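Local coordinates for CBS domain-containing protein CBSX2 (Arabidopsis thaliana, PDB 3SL7), which is a chloroplast CBS-pair protein that probably acts as a redox regulator, modulating plant development through the thioredoxin system, at residues Y4-G7 / D8-P12; L109-R112 / D113-L117; V150-A153 / A154-K158. All blocks are in the same frame, centred on the assembly; numbering follows the deposited sequence.

Contact 1: residues Y4-G7 / D8-P12. With ACT (acetate ion), chain F.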
loop_
_atom_site.group_PDB
_atom_site.type_symbol
_atom_site.label_atom_id
_atom_site.label_comp_id
_atom_site.label_asym_id
_atom_site.label_seq_id
_atom_site.Cartn_x
_atom_site.Cartn_y
_atom_site.Cartn_z
ATOM N N TYR A 4 24.678 -6.837 1.113
ATOM C CA TYR A 4 23.873 -5.949 1.944
ATOM C C TYR A 4 23.035 -6.707 2.982
ATOM O O TYR A 4 22.826 -7.913 2.874
ATOM C CB TYR A 4 22.980 -5.058 1.082
ATOM C CG TYR A 4 23.748 -4.032 0.280
ATOM C CD1 TYR A 4 24.191 -4.317 -1.005
ATOM C CD2 TYR A 4 24.024 -2.778 0.806
ATOM C CE1 TYR A 4 24.891 -3.383 -1.743
ATOM C CE2 TYR A 4 24.722 -1.835 0.074
ATOM C CZ TYR A 4 25.152 -2.145 -1.197
ATOM O OH TYR A 4 25.845 -1.211 -1.928
ATOM N N THR A 5 22.577 -5.991 3.999
ATOM C CA THR A 5 21.792 -6.604 5.051
ATOM C C THR A 5 20.449 -5.872 5.198
ATOM O O THR A 5 20.276 -4.753 4.710
ATOM C CB THR A 5 22.532 -6.540 6.387
ATOM O OG1 THR A 5 22.695 -5.170 6.759
ATOM C CG2 THR A 5 23.937 -7.212 6.293
ATOM N N VAL A 6 19.505 -6.503 5.880
ATOM C CA VAL A 6 18.216 -5.874 6.139
ATOM C C VAL A 6 18.403 -4.475 6.725
ATOM O O VAL A 6 17.743 -3.527 6.311
ATOM C CB VAL A 6 17.369 -6.741 7.081
ATOM C CG1 VAL A 6 16.134 -5.973 7.581
ATOM C CG2 VAL A 6 16.974 -8.023 6.376
ATOM N N GLY A 7 19.317 -4.340 7.682
ATOM C CA GLY A 7 19.483 -3.076 8.378
ATOM C C GLY A 7 19.813 -1.918 7.463
ATOM O O GLY A 7 19.567 -0.756 7.790
ATOM N N ASP A 8 20.387 -2.238 6.310
ATOM C CA ASP A 8 20.780 -1.212 5.345
ATOM C C ASP A 8 19.585 -0.580 4.629
ATOM O O ASP A 8 19.687 0.539 4.126
ATOM C CB ASP A 8 21.738 -1.801 4.307
ATOM C CG ASP A 8 23.043 -2.297 4.925
ATOM O OD1 ASP A 8 23.638 -1.576 5.758
ATOM O OD2 ASP A 8 23.466 -3.419 4.591
ATOM N N PHE A 9 18.464 -1.292 4.568
ATOM C CA PHE A 9 17.333 -0.834 3.747
ATOM C C PHE A 9 15.953 -0.942 4.378
ATOM O O PHE A 9 14.958 -0.593 3.751
ATOM C CB PHE A 9 17.331 -1.568 2.415
ATOM C CG PHE A 9 18.556 -1.308 1.592
ATOM C CD1 PHE A 9 18.651 -0.172 0.809
ATOM C CD2 PHE A 9 19.614 -2.196 1.608
ATOM C CE1 PHE A 9 19.770 0.071 0.055
ATOM C CE2 PHE A 9 20.741 -1.958 0.851
ATOM C CZ PHE A 9 20.821 -0.820 0.076
HETATM N N MSE A 10 15.889 -1.417 5.613
HETATM C CA MSE A 10 14.603 -1.558 6.290
HETATM C C MSE A 10 13.963 -0.216 6.601
HETATM O O MSE A 10 14.630 0.824 6.667
HETATM C CB MSE A 10 14.785 -2.301 7.608
HETATM C CG MSE A 10 15.486 -1.451 8.644
HETATM SE SE MSE A 10 15.785 -2.468 10.261
HETATM C CE MSE A 10 16.268 -0.998 11.472
ATOM N N THR A 11 12.658 -0.261 6.818
ATOM C CA THR A 11 11.914 0.877 7.304
ATOM C C THR A 11 12.244 1.049 8.772
ATOM O O THR A 11 12.023 0.135 9.567
ATOM C CB THR A 11 10.399 0.620 7.151
ATOM O OG1 THR A 11 10.117 0.331 5.775
ATOM C CG2 THR A 11 9.597 1.830 7.592
ATOM N N PRO A 12 12.769 2.224 9.140
ATOM C CA PRO A 12 13.157 2.559 10.514
ATOM C C PRO A 12 11.972 2.458 11.461
ATOM O O PRO A 12 10.831 2.587 11.025
ATOM C CB PRO A 12 13.576 4.025 10.405
ATOM C CG PRO A 12 13.875 4.241 8.968
ATOM C CD PRO A 12 12.946 3.360 8.224
HETATM C C ACT F . 24.100 -7.961 -2.149
HETATM O O ACT F . 23.601 -7.954 -3.299
HETATM O OXT ACT F . 24.313 -6.831 -1.653
HETATM C CH3 ACT F . 24.416 -9.236 -1.413
#
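The rings of Y4 and F9 meet at a slant: an edge of F9 is turned toward the face of Y4 in an offset edge-to-face pair. The planes stand at 62°, and the nearest carbons are Y4 CD2 and F9 CE2, 3.4 Å apart. Both rings leave their backbone on the same branch, with CG beside the backbone N (chi1 -69° in Y4 and -62° in F9), and this brings them together over the turn.

Next to this pair, D8 folds its carboxylate back on T5. OD2 of D8 takes the backbone N-H of T5 at 2.8 Å, met on its anti side and somewhat out of the carboxylate plane. In return D8 N donates to T5 O at 3.0 Å, so the main chain and the carboxylate of D8 both hold T5. The hydroxyl OG1 of T5 lies 2.9 Å from D8 OD2, at best a weak bond.

One residue on, V6 O accepts from both F9 N and M10 N, each at 2.9 Å, while V6 CG1 rests on the CB of selenomethionine M10 at 3.9 Å. With the D8 carboxylate folded back on the N-H of T5 at its start, this is a weakly bonded N-terminal helical turn that belongs to the CBS-pair fold and packs on helices 117-124 and 147-159 of the second CBS repeat.

Contact 2: residues L109-R112 / D113-L117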
loop_
_atom_site.group_PDB
_atom_site.type_symbol
_atom_site.label_atom_id
_atom_site.label_comp_id
_atom_site.label_asym_id
_atom_site.label_seq_id
_atom_site.Cartn_x
_atom_site.Cartn_y
_atom_site.Cartn_z
ATOM N N LEU A 109 7.033 -14.507 11.038
ATOM C CA LEU A 109 8.395 -14.550 10.544
ATOM C C LEU A 109 9.024 -13.205 10.780
ATOM O O LEU A 109 8.440 -12.175 10.449
ATOM C CB LEU A 109 8.407 -14.831 9.041
ATOM C CG LEU A 109 8.277 -16.293 8.629
ATOM C CD1 LEU A 109 8.420 -16.426 7.112
ATOM C CD2 LEU A 109 9.328 -17.120 9.372
ATOM N N VAL A 110 10.229 -13.209 11.343
ATOM C CA VAL A 110 10.990 -11.972 11.477
ATOM C C VAL A 110 12.443 -12.125 11.023
ATOM O O VAL A 110 12.961 -13.239 10.877
ATOM C CB VAL A 110 11.000 -11.434 12.923
ATOM C CG1 VAL A 110 9.573 -11.316 13.487
ATOM C CG2 VAL A 110 11.873 -12.309 13.814
ATOM N N VAL A 111 13.103 -10.993 10.806
ATOM C CA VAL A 111 14.519 -11.005 10.487
ATOM C C VAL A 111 15.227 -10.087 11.466
ATOM O O VAL A 111 14.583 -9.435 12.289
ATOM C CB VAL A 111 14.783 -10.527 9.051
ATOM C CG1 VAL A 111 14.203 -11.515 8.051
ATOM C CG2 VAL A 111 14.191 -9.145 8.839
ATOM N N ARG A 112 16.554 -10.071 11.392
ATOM C CA ARG A 112 17.367 -9.175 12.199
ATOM C C ARG A 112 17.954 -8.117 11.259
ATOM O O ARG A 112 17.921 -8.297 10.046
ATOM C CB ARG A 112 18.473 -10.002 12.846
ATOM C CG ARG A 112 17.891 -11.210 13.567
ATOM C CD ARG A 112 17.164 -10.730 14.788
ATOM N NE ARG A 112 18.179 -10.235 15.687
ATOM C CZ ARG A 112 18.670 -10.952 16.684
ATOM N NH1 ARG A 112 18.166 -12.157 16.943
ATOM N NH2 ARG A 112 19.622 -10.441 17.433
ATOM N N ASP A 113 18.500 -7.021 11.784
ATOM C CA ASP A 113 19.101 -6.048 10.873
ATOM C C ASP A 113 20.328 -6.620 10.153
ATOM O O ASP A 113 20.704 -6.150 9.078
ATOM C CB ASP A 113 19.437 -4.719 11.569
ATOM C CG ASP A 113 20.361 -4.878 12.756
ATOM O OD1 ASP A 113 21.084 -5.899 12.867
ATOM O OD2 ASP A 113 20.363 -3.949 13.584
ATOM N N SER A 114 20.931 -7.652 10.744
ATOM C CA SER A 114 22.120 -8.290 10.188
ATOM C C SER A 114 21.770 -9.336 9.141
ATOM O O SER A 114 22.647 -9.862 8.472
ATOM C CB SER A 114 22.922 -8.960 11.303
ATOM O OG SER A 114 22.078 -9.830 12.045
ATOM N N THR A 115 20.486 -9.639 9.003
ATOM C CA THR A 115 20.057 -10.641 8.038
ATOM C C THR A 115 20.461 -10.229 6.635
ATOM O O THR A 115 20.297 -9.079 6.249
ATOM C CB THR A 115 18.534 -10.859 8.104
ATOM O OG1 THR A 115 18.193 -11.356 9.398
ATOM C CG2 THR A 115 18.083 -11.865 7.064
ATOM N N ASN A 116 21.014 -11.181 5.891
ATOM C CA ASN A 116 21.404 -10.963 4.507
ATOM C C ASN A 116 20.200 -10.512 3.686
ATOM O O ASN A 116 19.125 -11.095 3.775
ATOM C CB ASN A 116 22.016 -12.243 3.932
ATOM C CG ASN A 116 22.201 -12.178 2.428
ATOM O OD1 ASN A 116 21.350 -12.634 1.661
ATOM N ND2 ASN A 116 23.322 -11.612 1.999
ATOM N N LEU A 117 20.380 -9.454 2.905
ATOM C CA LEU A 117 19.265 -8.851 2.176
ATOM C C LEU A 117 18.608 -9.826 1.210
ATOM O O LEU A 117 17.380 -9.877 1.123
ATOM C CB LEU A 117 19.705 -7.594 1.430
ATOM C CG LEU A 117 18.579 -6.824 0.730
ATOM C CD1 LEU A 117 17.601 -6.286 1.756
ATOM C CD2 LEU A 117 19.142 -5.700 -0.107
#
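This is a turn contact on the surface, just past the short, weakly bonded strand 111-112, where the chain bends toward helix 117-124 in the second CBS repeat. R112 to T115 form a type I beta turn, closed by T115 N donating to R112 O at 3.1 Å.

The side chain of T115 adds a second bond across the same bend. Its OG1 accepts the backbone N-H of R112 at 2.9 Å, and the bond is nearly straight (161° at the hydrogen). With chi1 at -62°, OG1 lies beside T115's own backbone N and faces back to R112, while CG2 is left to meet V111. There CG2 approaches V111 CG1 at 4.0 Å, and OG1 itself lies 3.5 Å from V111 CB, the two side chains crossing at about a right angle. S114 adds a lighter touch, OG against R112 CB at 3.7 Å.

V111 packs inward on L132 and V134 of strand 131-135, and both V111 and T115 also touch V6 of helix 6-9. Past the turn, N116 is the N-cap of helix 117-124, its OD1 accepting from D119 N.

R112 and T115 thus bond to each other twice, main chain to main chain and main chain to hydroxyl. One threonine ties R112 to the turn through OG1 and gives its methyl to V111, which implies a bend held by polar and apolar contacts together.

Contact 3: residues V150-A153 / A154-K158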
loop_
_atom_site.group_PDB
_atom_site.type_symbol
_atom_site.label_atom_id
_atom_site.label_comp_id
_atom_site.label_asym_id
_atom_site.label_seq_id
_atom_site.Cartn_x
_atom_site.Cartn_y
_atom_site.Cartn_z
ATOM N N VAL A 150 12.867 -3.352 -0.533
ATOM C CA VAL A 150 13.753 -4.215 -1.305
ATOM C C VAL A 150 13.955 -3.633 -2.695
ATOM O O VAL A 150 15.059 -3.630 -3.222
ATOM C CB VAL A 150 13.216 -5.661 -1.393
ATOM C CG1 VAL A 150 14.097 -6.504 -2.309
ATOM C CG2 VAL A 150 13.133 -6.284 0.003
ATOM N N VAL A 151 12.890 -3.117 -3.289
ATOM C CA VAL A 151 13.021 -2.452 -4.581
ATOM C C VAL A 151 13.937 -1.223 -4.462
ATOM O O VAL A 151 14.795 -0.971 -5.312
ATOM C CB VAL A 151 11.654 -2.045 -5.119
ATOM C CG1 VAL A 151 11.799 -1.228 -6.411
ATOM C CG2 VAL A 151 10.798 -3.288 -5.333
ATOM N N ARG A 152 13.755 -0.462 -3.394
ATOM C CA ARG A 152 14.600 0.693 -3.140
ATOM C C ARG A 152 16.062 0.274 -3.095
ATOM O O ARG A 152 16.932 0.971 -3.617
ATOM C CB ARG A 152 14.198 1.356 -1.825
ATOM C CG ARG A 152 14.874 2.680 -1.551
ATOM C CD ARG A 152 14.184 3.377 -0.390
ATOM N NE ARG A 152 14.966 4.494 0.126
ATOM C CZ ARG A 152 15.991 4.361 0.963
ATOM N NH1 ARG A 152 16.364 3.158 1.373
ATOM N NH2 ARG A 152 16.647 5.432 1.386
ATOM N N ALA A 153 16.332 -0.875 -2.487
ATOM C CA ALA A 153 17.707 -1.367 -2.388
ATOM C C ALA A 153 18.282 -1.700 -3.757
ATOM O O ALA A 153 19.397 -1.297 -4.080
ATOM C CB ALA A 153 17.796 -2.576 -1.462
ATOM N N ALA A 154 17.524 -2.435 -4.566
ATOM C CA ALA A 154 17.975 -2.766 -5.921
ATOM C C ALA A 154 18.260 -1.503 -6.736
ATOM O O ALA A 154 19.237 -1.434 -7.482
ATOM C CB ALA A 154 16.949 -3.639 -6.629
ATOM N N LEU A 155 17.404 -0.498 -6.583
ATOM C CA LEU A 155 17.584 0.772 -7.278
ATOM C C LEU A 155 18.864 1.482 -6.826
ATOM O O LEU A 155 19.658 1.935 -7.651
ATOM C CB LEU A 155 16.393 1.682 -7.006
ATOM C CG LEU A 155 15.187 1.782 -7.951
ATOM C CD1 LEU A 155 15.458 1.403 -9.405
ATOM C CD2 LEU A 155 13.858 1.263 -7.403
ATOM N N GLN A 156 19.049 1.591 -5.512
ATOM C CA GLN A 156 20.204 2.288 -4.960
ATOM C C GLN A 156 21.496 1.599 -5.378
ATOM O O GLN A 156 22.500 2.249 -5.656
ATOM C CB GLN A 156 20.116 2.359 -3.438
ATOM C CG GLN A 156 21.317 3.019 -2.783
ATOM C CD GLN A 156 21.222 3.029 -1.270
ATOM O OE1 GLN A 156 20.178 3.354 -0.701
ATOM N NE2 GLN A 156 22.314 2.665 -0.608
ATOM N N ILE A 157 21.455 0.274 -5.425
ATOM C CA ILE A 157 22.609 -0.513 -5.810
ATOM C C ILE A 157 22.978 -0.240 -7.261
ATOM O O ILE A 157 24.139 0.009 -7.577
ATOM C CB ILE A 157 22.353 -2.010 -5.578
ATOM C CG1 ILE A 157 22.215 -2.284 -4.079
ATOM C CG2 ILE A 157 23.474 -2.843 -6.159
ATOM C CD1 ILE A 157 21.800 -3.709 -3.755
ATOM N N LYS A 158 21.989 -0.277 -8.143
ATOM C CA LYS A 158 22.226 0.032 -9.549
ATOM C C LYS A 158 22.823 1.416 -9.730
ATOM O O LYS A 158 23.703 1.621 -10.561
ATOM C CB LYS A 158 20.921 -0.025 -10.347
ATOM C CG LYS A 158 21.110 0.268 -11.835
ATOM C CD LYS A 158 19.789 0.200 -12.592
ATOM C CE LYS A 158 19.052 1.531 -12.567
ATOM N NZ LYS A 158 19.503 2.443 -13.664
#
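V151 and L155 lie side by side one turn apart on helix 147-159, the closing alpha-helix of the second CBS repeat. Their tips are pressed close, V151 CG1 to L155 CD2 at 3.4 Å, tighter than usual for two carbons. V151 reaches there with CG1 anti to its backbone N (chi1 175°).

Four successive i to i+4 bonds set the spacing of these side chains: A154 N to V150 O, L155 N to V151 O, Q156 N to R152 O and I157 N to A153 O. Of these, A154 N to V150 O is 3.1 Å.

Farther out, the helix is placed by neighbours on several flanks. A153 meets F9 and L117, V150 rests on A121 and L124 of helix 117-124, Q156 touches F9, and I157 touches Y4 of its own chain. The second subunit contributes F85 against V150, I92 against L155 and Q89 against I157, while K158 NZ forms a salt bridge with D26 of that subunit. The segment is therefore part of the dimer interface.

Replacing I157 with an alanine would probably leave a gap beside Y4 and another beside Q89 of the second subunit. I157 CG1 lies beside its own backbone N, and from there it bears down on A153 O at 3.0 Å.

Along the chain the order is contact 1, contact 2, contact 3, and contact 1 lies on the same side of the chain's centre as each of the others. Contacts 1 and 2 have centres about 8 Å apart and are joined by probable backbone hydrogen bonds, G7 N to D113 O and V6 N to T115 O; strands 11-12 and 111-112 are the two outer strands of the same mixed sheet. Contact 3 lies about 11 Å from contact 1 and 17 Å from contact 2, centre to centre. F9 packs on A153, as does L117. Strand 11-12 pairs with 141-146 of the second repeat, so the N-terminal segment appears to add to that repeat, with contact 3 facing the partner subunit.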